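Local coordinates for protein SAM-dependent methyltransferase (PDB 3D2L) that probably transfers methyl groups from S-adenosylmethionine to a substrate that is not identified, as a class I (Rossmann-like) methyltransferase, at residues A[127-133]-A[238-243]; A[26-31]-A[133-137]; A[57-62]-A[81-87]. All blocks are in the same frame, centred on the assembly; numbering follows the deposited sequence.

Interaction 1: A[127-133]-A[238-243]; sequences LTDGGKL and FVAEKI. With MG (magnesium ion), chain E.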
loop_
_atom_site.group_PDB
_atom_site.type_symbol
_atom_site.label_atom_id
_atom_site.label_comp_id
_atom_site.label_asym_id
_atom_site.label_seq_id
_atom_site.Cartn_x
_atom_site.Cartn_y
_atom_site.Cartn_z
ATOM N N LEU A 127 11.997 -9.744 -10.100
ATOM C CA LEU A 127 13.156 -8.876 -10.140
ATOM C C LEU A 127 14.381 -9.667 -10.555
ATOM O O LEU A 127 14.464 -10.870 -10.319
ATOM C CB LEU A 127 13.409 -8.304 -8.730
ATOM C CG LEU A 127 12.316 -7.469 -8.073
ATOM C CD1 LEU A 127 12.513 -7.368 -6.535
ATOM C CD2 LEU A 127 12.335 -6.085 -8.767
ATOM N N THR A 128 15.349 -9.007 -11.182
ATOM C CA THR A 128 16.622 -9.671 -11.419
ATOM C C THR A 128 17.613 -9.087 -10.413
ATOM O O THR A 128 17.226 -8.269 -9.566
ATOM C CB THR A 128 17.130 -9.480 -12.825
ATOM O OG1 THR A 128 17.291 -8.080 -13.048
ATOM C CG2 THR A 128 16.150 -10.087 -13.837
ATOM N N ASP A 129 18.865 -9.532 -10.510
ATOM C CA ASP A 129 19.954 -9.110 -9.639
ATOM C C ASP A 129 19.992 -7.575 -9.539
ATOM O O ASP A 129 20.054 -6.861 -10.546
ATOM C CB ASP A 129 21.284 -9.708 -10.170
ATOM C CG ASP A 129 22.525 -9.312 -9.334
ATOM O OD1 ASP A 129 22.395 -8.986 -8.141
ATOM O OD2 ASP A 129 23.659 -9.355 -9.882
ATOM N N GLY A 130 19.942 -7.062 -8.318
ATOM C CA GLY A 130 19.986 -5.621 -8.127
ATOM C C GLY A 130 18.612 -4.983 -8.045
ATOM O O GLY A 130 18.486 -3.870 -7.613
ATOM N N GLY A 131 17.561 -5.694 -8.419
ATOM C CA GLY A 131 16.213 -5.101 -8.338
ATOM C C GLY A 131 15.862 -4.821 -6.897
ATOM O O GLY A 131 16.269 -5.548 -6.004
ATOM N N LYS A 132 15.051 -3.813 -6.663
ATOM C CA LYS A 132 14.694 -3.463 -5.304
ATOM C C LYS A 132 13.251 -3.746 -4.980
ATOM O O LYS A 132 12.407 -3.718 -5.862
ATOM C CB LYS A 132 14.996 -1.987 -5.040
ATOM C CG LYS A 132 16.509 -1.671 -5.164
ATOM C CD LYS A 132 16.979 -0.710 -4.129
ATOM C CE LYS A 132 18.489 -0.727 -3.994
ATOM N NZ LYS A 132 19.141 -0.323 -5.264
ATOM N N LEU A 133 12.994 -4.040 -3.708
ATOM C CA LEU A 133 11.682 -4.218 -3.153
ATOM C C LEU A 133 11.574 -3.195 -2.032
ATOM O O LEU A 133 12.389 -3.192 -1.098
ATOM C CB LEU A 133 11.442 -5.635 -2.602
ATOM C CG LEU A 133 10.158 -5.880 -1.811
ATOM C CD1 LEU A 133 8.846 -5.557 -2.671
ATOM C CD2 LEU A 133 10.138 -7.308 -1.258
ATOM N N PHE A 238 10.946 -0.295 4.560
ATOM C CA PHE A 238 11.964 -1.314 4.250
ATOM C C PHE A 238 12.436 -1.153 2.836
ATOM O O PHE A 238 11.622 -0.972 1.934
ATOM C CB PHE A 238 11.367 -2.703 4.320
ATOM C CG PHE A 238 11.010 -3.127 5.694
ATOM C CD1 PHE A 238 9.867 -2.627 6.303
ATOM C CD2 PHE A 238 11.799 -4.021 6.364
ATOM C CE1 PHE A 238 9.540 -3.018 7.602
ATOM C CE2 PHE A 238 11.476 -4.418 7.660
ATOM C CZ PHE A 238 10.365 -3.897 8.264
ATOM N N VAL A 239 13.742 -1.287 2.640
ATOM C CA VAL A 239 14.337 -1.268 1.318
ATOM C C VAL A 239 15.132 -2.539 1.288
ATOM O O VAL A 239 15.960 -2.786 2.191
ATOM C CB VAL A 239 15.277 -0.035 1.063
ATOM C CG1 VAL A 239 15.844 -0.070 -0.387
ATOM C CG2 VAL A 239 14.520 1.270 1.319
ATOM N N ALA A 240 14.878 -3.360 0.266
ATOM C CA ALA A 240 15.566 -4.658 0.106
ATOM C C ALA A 240 16.000 -4.817 -1.340
ATOM O O ALA A 240 15.395 -4.236 -2.254
ATOM C CB ALA A 240 14.657 -5.827 0.544
ATOM N N GLU A 241 17.074 -5.573 -1.563
ATOM C CA GLU A 241 17.566 -5.772 -2.917
ATOM C C GLU A 241 17.747 -7.258 -3.235
ATOM O O GLU A 241 18.240 -8.023 -2.418
ATOM C CB GLU A 241 18.875 -5.027 -3.072
ATOM C CG GLU A 241 19.516 -5.180 -4.404
ATOM C CD GLU A 241 20.768 -4.385 -4.484
ATOM O OE1 GLU A 241 20.680 -3.164 -4.233
ATOM O OE2 GLU A 241 21.823 -4.975 -4.788
ATOM N N LYS A 242 17.362 -7.651 -4.444
ATOM C CA LYS A 242 17.459 -9.037 -4.828
ATOM C C LYS A 242 18.928 -9.410 -4.972
ATOM O O LYS A 242 19.664 -8.741 -5.686
ATOM C CB LYS A 242 16.749 -9.317 -6.161
ATOM C CG LYS A 242 16.720 -10.827 -6.435
ATOM C CD LYS A 242 15.960 -11.246 -7.622
ATOM C CE LYS A 242 16.091 -12.785 -7.841
ATOM N NZ LYS A 242 15.388 -13.088 -9.092
ATOM N N ILE A 243 19.321 -10.488 -4.303
ATOM C CA ILE A 243 20.686 -11.014 -4.383
ATOM C C ILE A 243 20.813 -11.736 -5.748
ATOM O O ILE A 243 21.727 -11.482 -6.566
ATOM C CB ILE A 243 20.963 -11.968 -3.184
ATOM C CG1 ILE A 243 20.996 -11.163 -1.892
ATOM C CG2 ILE A 243 22.269 -12.731 -3.381
ATOM C CD1 ILE A 243 21.080 -12.017 -0.602
ATOM O OXT ILE A 243 19.964 -12.585 -6.053
HETATM MG MG MG E . 23.829 -8.021 -6.648
HETATM O O HOH W 1 25.092 -8.594 -7.911
HETATM O O HOH W 2 22.008 -7.494 -5.842
HETATM O O HOH W 3 23.694 -9.816 -5.917
HETATM O O HOH W 4 25.044 -7.087 -5.346
HETATM O O HOH W 5 23.744 -6.176 -7.723
#

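Interaction 2: A[26-31]-A[133-137]; sequences WVLEQV and LLFDV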
loop_
_atom_site.group_PDB
_atom_site.type_symbol
_atom_site.label_atom_id
_atom_site.label_comp_id
_atom_site.label_asym_id
_atom_site.label_seq_id
_atom_site.Cartn_x
_atom_site.Cartn_y
_atom_site.Cartn_z
ATOM N N TRP A 26 10.547 9.322 -1.212
ATOM C CA TRP A 26 11.313 8.203 -0.641
ATOM C C TRP A 26 11.728 7.189 -1.712
ATOM O O TRP A 26 12.872 6.754 -1.756
ATOM C CB TRP A 26 10.489 7.535 0.475
ATOM C CG TRP A 26 11.053 6.237 0.978
ATOM C CD1 TRP A 26 12.237 6.057 1.587
ATOM C CD2 TRP A 26 10.424 4.959 0.937
ATOM N NE1 TRP A 26 12.416 4.744 1.893
ATOM C CE2 TRP A 26 11.320 4.038 1.512
ATOM C CE3 TRP A 26 9.202 4.494 0.456
ATOM C CZ2 TRP A 26 11.023 2.682 1.667
ATOM C CZ3 TRP A 26 8.903 3.123 0.598
ATOM C CH2 TRP A 26 9.820 2.242 1.210
ATOM N N VAL A 27 10.804 6.840 -2.597
ATOM C CA VAL A 27 11.103 5.917 -3.684
ATOM C C VAL A 27 12.244 6.541 -4.518
ATOM O O VAL A 27 13.187 5.852 -4.881
ATOM C CB VAL A 27 9.844 5.566 -4.546
ATOM C CG1 VAL A 27 10.224 4.681 -5.784
ATOM C CG2 VAL A 27 8.723 4.863 -3.687
ATOM N N LEU A 28 12.156 7.844 -4.793
ATOM C CA LEU A 28 13.187 8.565 -5.571
ATOM C C LEU A 28 14.597 8.464 -4.948
ATOM O O LEU A 28 15.603 8.531 -5.665
ATOM C CB LEU A 28 12.748 10.004 -5.781
ATOM C CG LEU A 28 11.641 10.151 -6.822
ATOM C CD1 LEU A 28 11.031 11.503 -6.770
ATOM C CD2 LEU A 28 12.184 9.854 -8.226
ATOM N N GLU A 29 14.671 8.291 -3.625
ATOM C CA GLU A 29 15.951 8.108 -2.938
ATOM C C GLU A 29 16.538 6.730 -3.124
ATOM O O GLU A 29 17.739 6.551 -2.920
ATOM C CB GLU A 29 15.797 8.322 -1.433
ATOM C CG GLU A 29 15.279 9.684 -1.058
ATOM C CD GLU A 29 15.076 9.839 0.460
ATOM O OE1 GLU A 29 14.903 8.808 1.175
ATOM O OE2 GLU A 29 15.078 11.008 0.912
ATOM N N GLN A 30 15.702 5.749 -3.477
ATOM C CA GLN A 30 16.129 4.367 -3.621
ATOM C C GLN A 30 16.183 3.821 -5.022
ATOM O O GLN A 30 16.934 2.880 -5.247
ATOM C CB GLN A 30 15.187 3.411 -2.844
ATOM C CG GLN A 30 14.822 3.864 -1.483
ATOM C CD GLN A 30 16.008 4.137 -0.611
ATOM O OE1 GLN A 30 17.072 3.533 -0.769
ATOM N NE2 GLN A 30 15.833 5.060 0.333
ATOM N N VAL A 31 15.389 4.368 -5.948
ATOM C CA VAL A 31 15.304 3.820 -7.310
ATOM C C VAL A 31 15.519 4.949 -8.261
ATOM O O VAL A 31 14.809 5.939 -8.171
ATOM C CB VAL A 31 13.912 3.140 -7.569
ATOM C CG1 VAL A 31 13.811 2.543 -9.026
ATOM C CG2 VAL A 31 13.641 2.078 -6.499
ATOM N N LEU A 133 12.994 -4.040 -3.708
ATOM C CA LEU A 133 11.682 -4.218 -3.153
ATOM C C LEU A 133 11.574 -3.195 -2.032
ATOM O O LEU A 133 12.389 -3.192 -1.098
ATOM C CB LEU A 133 11.442 -5.635 -2.602
ATOM C CG LEU A 133 10.158 -5.880 -1.811
ATOM C CD1 LEU A 133 8.846 -5.557 -2.671
ATOM C CD2 LEU A 133 10.138 -7.308 -1.258
ATOM N N LEU A 134 10.571 -2.320 -2.152
ATOM C CA LEU A 134 10.294 -1.269 -1.193
ATOM C C LEU A 134 8.885 -1.413 -0.675
ATOM O O LEU A 134 7.975 -1.593 -1.456
ATOM C CB LEU A 134 10.390 0.107 -1.851
ATOM C CG LEU A 134 11.751 0.690 -2.187
ATOM C CD1 LEU A 134 12.366 -0.067 -3.330
ATOM C CD2 LEU A 134 11.584 2.183 -2.550
ATOM N N PHE A 135 8.711 -1.320 0.638
ATOM C CA PHE A 135 7.394 -1.336 1.253
ATOM C C PHE A 135 7.436 -0.662 2.625
ATOM O O PHE A 135 8.465 -0.606 3.292
ATOM C CB PHE A 135 6.774 -2.759 1.406
ATOM C CG PHE A 135 7.563 -3.701 2.311
ATOM C CD1 PHE A 135 7.301 -3.782 3.665
ATOM C CD2 PHE A 135 8.553 -4.508 1.797
ATOM C CE1 PHE A 135 8.006 -4.640 4.483
ATOM C CE2 PHE A 135 9.248 -5.387 2.623
ATOM C CZ PHE A 135 8.985 -5.438 3.949
ATOM N N ASP A 136 6.280 -0.152 3.032
ATOM C CA ASP A 136 6.118 0.464 4.347
ATOM C C ASP A 136 4.925 -0.195 5.028
ATOM O O ASP A 136 3.904 -0.541 4.370
ATOM C CB ASP A 136 5.927 1.980 4.258
ATOM C CG ASP A 136 4.753 2.369 3.363
ATOM O OD1 ASP A 136 4.880 2.295 2.114
ATOM O OD2 ASP A 136 3.723 2.789 3.924
ATOM N N VAL A 137 5.078 -0.402 6.337
ATOM C CA VAL A 137 4.075 -1.109 7.143
ATOM C C VAL A 137 3.864 -0.446 8.476
ATOM O O VAL A 137 4.677 0.366 8.915
ATOM C CB VAL A 137 4.476 -2.604 7.416
ATOM C CG1 VAL A 137 4.341 -3.476 6.151
ATOM C CG2 VAL A 137 5.878 -2.720 8.017
#

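Interaction 3: A[57-62]-A[81-87]; sequences VTGVDL and VDFWVQD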
loop_
_atom_site.group_PDB
_atom_site.type_symbol
_atom_site.label_atom_id
_atom_site.label_comp_id
_atom_site.label_asym_id
_atom_site.label_seq_id
_atom_site.Cartn_x
_atom_site.Cartn_y
_atom_site.Cartn_z
ATOM N N VAL A 57 5.891 2.892 -14.989
ATOM C CA VAL A 57 5.177 2.192 -13.919
ATOM C C VAL A 57 4.037 1.338 -14.390
ATOM O O VAL A 57 3.337 1.659 -15.358
ATOM C CB VAL A 57 4.628 3.231 -12.850
ATOM C CG1 VAL A 57 4.186 2.521 -11.529
ATOM C CG2 VAL A 57 5.677 4.222 -12.530
ATOM N N THR A 58 3.859 0.228 -13.692
ATOM C CA THR A 58 2.752 -0.671 -13.907
ATOM C C THR A 58 2.116 -0.840 -12.540
ATOM O O THR A 58 2.838 -1.046 -11.551
ATOM C CB THR A 58 3.221 -2.029 -14.418
ATOM O OG1 THR A 58 3.845 -1.862 -15.680
ATOM C CG2 THR A 58 2.077 -2.964 -14.554
ATOM N N GLY A 59 0.790 -0.677 -12.466
ATOM C CA GLY A 59 0.053 -0.863 -11.239
ATOM C C GLY A 59 -0.728 -2.170 -11.188
ATOM O O GLY A 59 -1.312 -2.620 -12.169
ATOM N N VAL A 60 -0.799 -2.772 -10.010
ATOM C CA VAL A 60 -1.508 -4.022 -9.817
ATOM C C VAL A 60 -2.317 -3.970 -8.521
ATOM O O VAL A 60 -1.840 -3.474 -7.510
ATOM C CB VAL A 60 -0.487 -5.185 -9.730
ATOM C CG1 VAL A 60 -1.109 -6.402 -9.165
ATOM C CG2 VAL A 60 0.143 -5.471 -11.107
ATOM N N ASP A 61 -3.566 -4.434 -8.573
ATOM C CA ASP A 61 -4.428 -4.532 -7.384
ATOM C C ASP A 61 -5.461 -5.659 -7.589
ATOM O O ASP A 61 -5.754 -6.050 -8.719
ATOM C CB ASP A 61 -5.141 -3.217 -7.172
ATOM C CG ASP A 61 -5.690 -3.068 -5.785
ATOM O OD1 ASP A 61 -4.904 -2.759 -4.866
ATOM O OD2 ASP A 61 -6.912 -3.178 -5.614
ATOM N N LEU A 62 -6.027 -6.184 -6.508
ATOM C CA LEU A 62 -7.069 -7.202 -6.637
ATOM C C LEU A 62 -8.436 -6.600 -6.979
ATOM O O LEU A 62 -9.312 -7.327 -7.406
ATOM C CB LEU A 62 -7.194 -8.088 -5.376
ATOM C CG LEU A 62 -6.406 -9.396 -5.330
ATOM C CD1 LEU A 62 -6.506 -10.032 -3.946
ATOM C CD2 LEU A 62 -6.889 -10.384 -6.417
ATOM N N VAL A 81 -0.004 4.289 -17.952
ATOM C CA VAL A 81 0.188 3.396 -16.861
ATOM C C VAL A 81 -0.745 2.192 -17.007
ATOM O O VAL A 81 -1.962 2.301 -16.971
ATOM C CB VAL A 81 -0.041 4.088 -15.507
ATOM C CG1 VAL A 81 0.274 3.152 -14.408
ATOM C CG2 VAL A 81 0.848 5.353 -15.374
ATOM N N ASP A 82 -0.140 1.041 -17.163
ATOM C CA ASP A 82 -0.880 -0.212 -17.256
ATOM C C ASP A 82 -1.298 -0.610 -15.856
ATOM O O ASP A 82 -0.450 -0.666 -15.009
ATOM C CB ASP A 82 0.030 -1.309 -17.782
ATOM C CG ASP A 82 0.321 -1.193 -19.246
ATOM O OD1 ASP A 82 -0.577 -0.883 -20.046
ATOM O OD2 ASP A 82 1.465 -1.446 -19.609
ATOM N N PHE A 83 -2.601 -0.818 -15.633
ATOM C CA PHE A 83 -3.148 -1.347 -14.407
ATOM C C PHE A 83 -3.734 -2.744 -14.728
ATOM O O PHE A 83 -4.541 -2.940 -15.687
ATOM C CB PHE A 83 -4.219 -0.406 -13.824
ATOM C CG PHE A 83 -3.688 0.945 -13.346
ATOM C CD1 PHE A 83 -3.087 1.075 -12.103
ATOM C CD2 PHE A 83 -3.815 2.098 -14.149
ATOM C CE1 PHE A 83 -2.634 2.284 -11.654
ATOM C CE2 PHE A 83 -3.364 3.291 -13.727
ATOM C CZ PHE A 83 -2.752 3.402 -12.454
ATOM N N TRP A 84 -3.327 -3.728 -13.946
ATOM C CA TRP A 84 -3.774 -5.087 -14.121
ATOM C C TRP A 84 -4.298 -5.634 -12.813
ATOM O O TRP A 84 -3.814 -5.220 -11.746
ATOM C CB TRP A 84 -2.629 -5.974 -14.603
ATOM C CG TRP A 84 -1.981 -5.540 -15.904
ATOM C CD1 TRP A 84 -0.724 -5.037 -16.065
ATOM C CD2 TRP A 84 -2.564 -5.587 -17.222
ATOM N NE1 TRP A 84 -0.482 -4.791 -17.393
ATOM C CE2 TRP A 84 -1.601 -5.099 -18.122
ATOM C CE3 TRP A 84 -3.828 -5.950 -17.717
ATOM C CZ2 TRP A 84 -1.846 -4.989 -19.494
ATOM C CZ3 TRP A 84 -4.068 -5.856 -19.075
ATOM C CH2 TRP A 84 -3.079 -5.372 -19.950
ATOM N N VAL A 85 -5.305 -6.516 -12.908
ATOM C CA VAL A 85 -5.935 -7.142 -11.726
ATOM C C VAL A 85 -5.121 -8.373 -11.393
ATOM O O VAL A 85 -5.063 -9.308 -12.174
ATOM C CB VAL A 85 -7.398 -7.536 -11.981
ATOM C CG1 VAL A 85 -8.004 -8.311 -10.782
ATOM C CG2 VAL A 85 -8.223 -6.282 -12.329
ATOM N N GLN A 86 -4.439 -8.344 -10.258
ATOM C CA GLN A 86 -3.622 -9.465 -9.828
ATOM C C GLN A 86 -3.473 -9.407 -8.328
ATOM O O GLN A 86 -3.486 -8.353 -7.739
ATOM C CB GLN A 86 -2.200 -9.428 -10.417
ATOM C CG GLN A 86 -2.049 -9.446 -11.917
ATOM C CD GLN A 86 -0.585 -9.577 -12.358
ATOM O OE1 GLN A 86 0.276 -9.989 -11.590
ATOM N NE2 GLN A 86 -0.314 -9.222 -13.612
ATOM N N ASP A 87 -3.293 -10.569 -7.742
ATOM C CA ASP A 87 -3.076 -10.740 -6.313
ATOM C C ASP A 87 -1.553 -10.584 -6.093
ATOM O O ASP A 87 -0.786 -11.201 -6.840
ATOM C CB ASP A 87 -3.552 -12.154 -5.992
ATOM C CG ASP A 87 -3.541 -12.477 -4.527
ATOM O OD1 ASP A 87 -2.692 -11.949 -3.774
ATOM O OD2 ASP A 87 -4.383 -13.316 -4.141
HETATM O O HOH W 6 2.843 0.800 -17.708
#

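Interaction 1: A[127-133]-A[238-243]
In a class I methyltransferase sheet, strand 131-138 begins here beside the end of its antiparallel neighbour 235-242, next to a magnesium site, with Lys132 facing Glu241 and Leu133 facing Ala240. Leu133 and Ala240 form the hydrogen-bonded pair: Leu133 N reaches Ala240 O at 2.8 Å, and Ala240 N returns to Leu133 O. Lys242 N then bonds to Gly131 O, and Gly130 N, inside the type II turn Thr128-Gly131, bonds almost straight to Lys242 O (3.1 Å, 173° at the hydrogen). Lys242 is stretched throughout, its CG anti to the backbone N (chi1 -173°), which carries the chain alongside the turn, CD 4.0 Å from Leu127 CB, until NZ meets Leu127 O at 2.7 Å. The same NZ also holds Ala124 O, near the end of helix 113-126. With a leucine here the carbonyls of Leu127 and Ala124 would probably be left without their shared ammonium donor. On the face shared by Lys132 and Glu241, the Lys132 chain, bent at chi2 and chi4, crosses that of Glu241 and brings NZ within 3.4 Å of Glu241 OE1, a rather long salt bridge. OE2 of Glu241 takes a hydrogen bond from water 2, which also donates to Lys242 O and is a magnesium ligand. The metal is bound by Asp129 OD1 at 2.3 Å and by five waters. On the face that carries Leu133 and Ala240, these two and Leu127 pack on Phe215 of strand 215-222, while Leu127 and Leu133 also meet Ile100 of strand 97-102.

Interaction 2: A[26-31]-A[133-137]
Leu134 is the knob on which helix 20-30 sits: its side chain projects from strand 131-138 into a hollow made by Trp26, Val27, Gln30 and Val31. This is helix-on-sheet packing of the Rossmann-like alpha/beta fold. The short axes of 26-30 and 133-137 pass 10.3 Å apart and run nearly antiparallel, at 150°, and no hydrogen bond joins the two segments. The two methyls of Leu134 fill different parts of the hollow. Leu134 CD2 lies over one face of the indole, 4.2 Å from the centroid of the six-membered ring of Trp26, in a CH-pi contact only 10° off the ring normal. The same methyl rests against the helix itself, with Val27 CA 3.9 Å from Leu134 CD2 and the aliphatic CB and CG of Gln30 closing the flank. Leu134 CD1 turns to Val31, whose CG2 lies 4.0 Å from it. Trp26 is the return bump: with CG anti to the backbone N (chi1 170°), its indole slides past Leu134 in the opposite direction, down to the strand backbone. Phe237 of the next strand meets the indole edge-to-face. Phe135 points to the other side of the sheet, where its ring stacks with Phe238. Asp136 returns to the helix side, and its buried carboxylate is satisfied by a salt bridge to Arg235 and by hydrogen bonds from Trp23 NE1 and Cys104 N. At the far corner of the indole, Trp26 CH2 lies 3.8 Å from Leu134 CB, with Phe135 N at the ring edge, near its plane.

Interaction 3: A[57-62]-A[81-87]
Strands 57-61 and 82-85 run parallel, their short axes 4.7 Å apart and inclined at 23°, with Gly59 level with Phe83 and Val60 with Trp84. Gly59 N bonds to Asp82 O at 2.8 Å, and Gly59 O receives Trp84 N. Asp61 continues with a longer bond, N to Trp84 O at 3.3 Å, while Gln86 N approaches Asp61 O from above its carbonyl plane. Gly59 lies against Phe83, whose CD1 is 3.8 Å from Gly59 CA; a CB on the glycine would clash with that atom. Strand 56-61, helix 64-76 and strand 82-85 form a beta-alpha-beta unit of the Rossmann-like sheet, with Ala70 of the helix on the Phe83 ring. Asp61, ending strand 56-61, is placed like the acidic residue that binds the ribose of S-adenosylmethionine in class I relatives; its carboxylate is held by Ser63 N and Gly43 N. On the opposite face Thr58 CG2 comes to the edge of the Trp84 indole, 3.8 Å from its CD1. Val60, with CG1 anti to the backbone N (chi1 164°), extends that methyl to 3.5 Å from Gln86 CB. Past the strand end Leu62 CD2 lies 3.8 Å from Asp87 CB, while the Asp87 carboxylate pairs with Arg89.

All three contacts involve one seven-stranded sheet. Interactions 1 and 2 share Leu133 and strand 131-138, and their centres are 11 Å apart: the first joins that strand to its antiparallel neighbour, the second covers it with helix 20-30. They touch where Phe238 N lies 2.8 Å from Phe135 O and Phe238 O lies 3.7 Å from Trp26 CZ2. Interaction 3 lies at the sheet edge formed by strand 82-85, its centre 20 Å from that of interaction 1 and 18 Å from that of interaction 2. The magnesium lies by the start of strand 131-138, whereas relatives bind S-adenosylmethionine at the C-terminal ends of the parallel strands, so the metal is probably remote from the cofactor pocket.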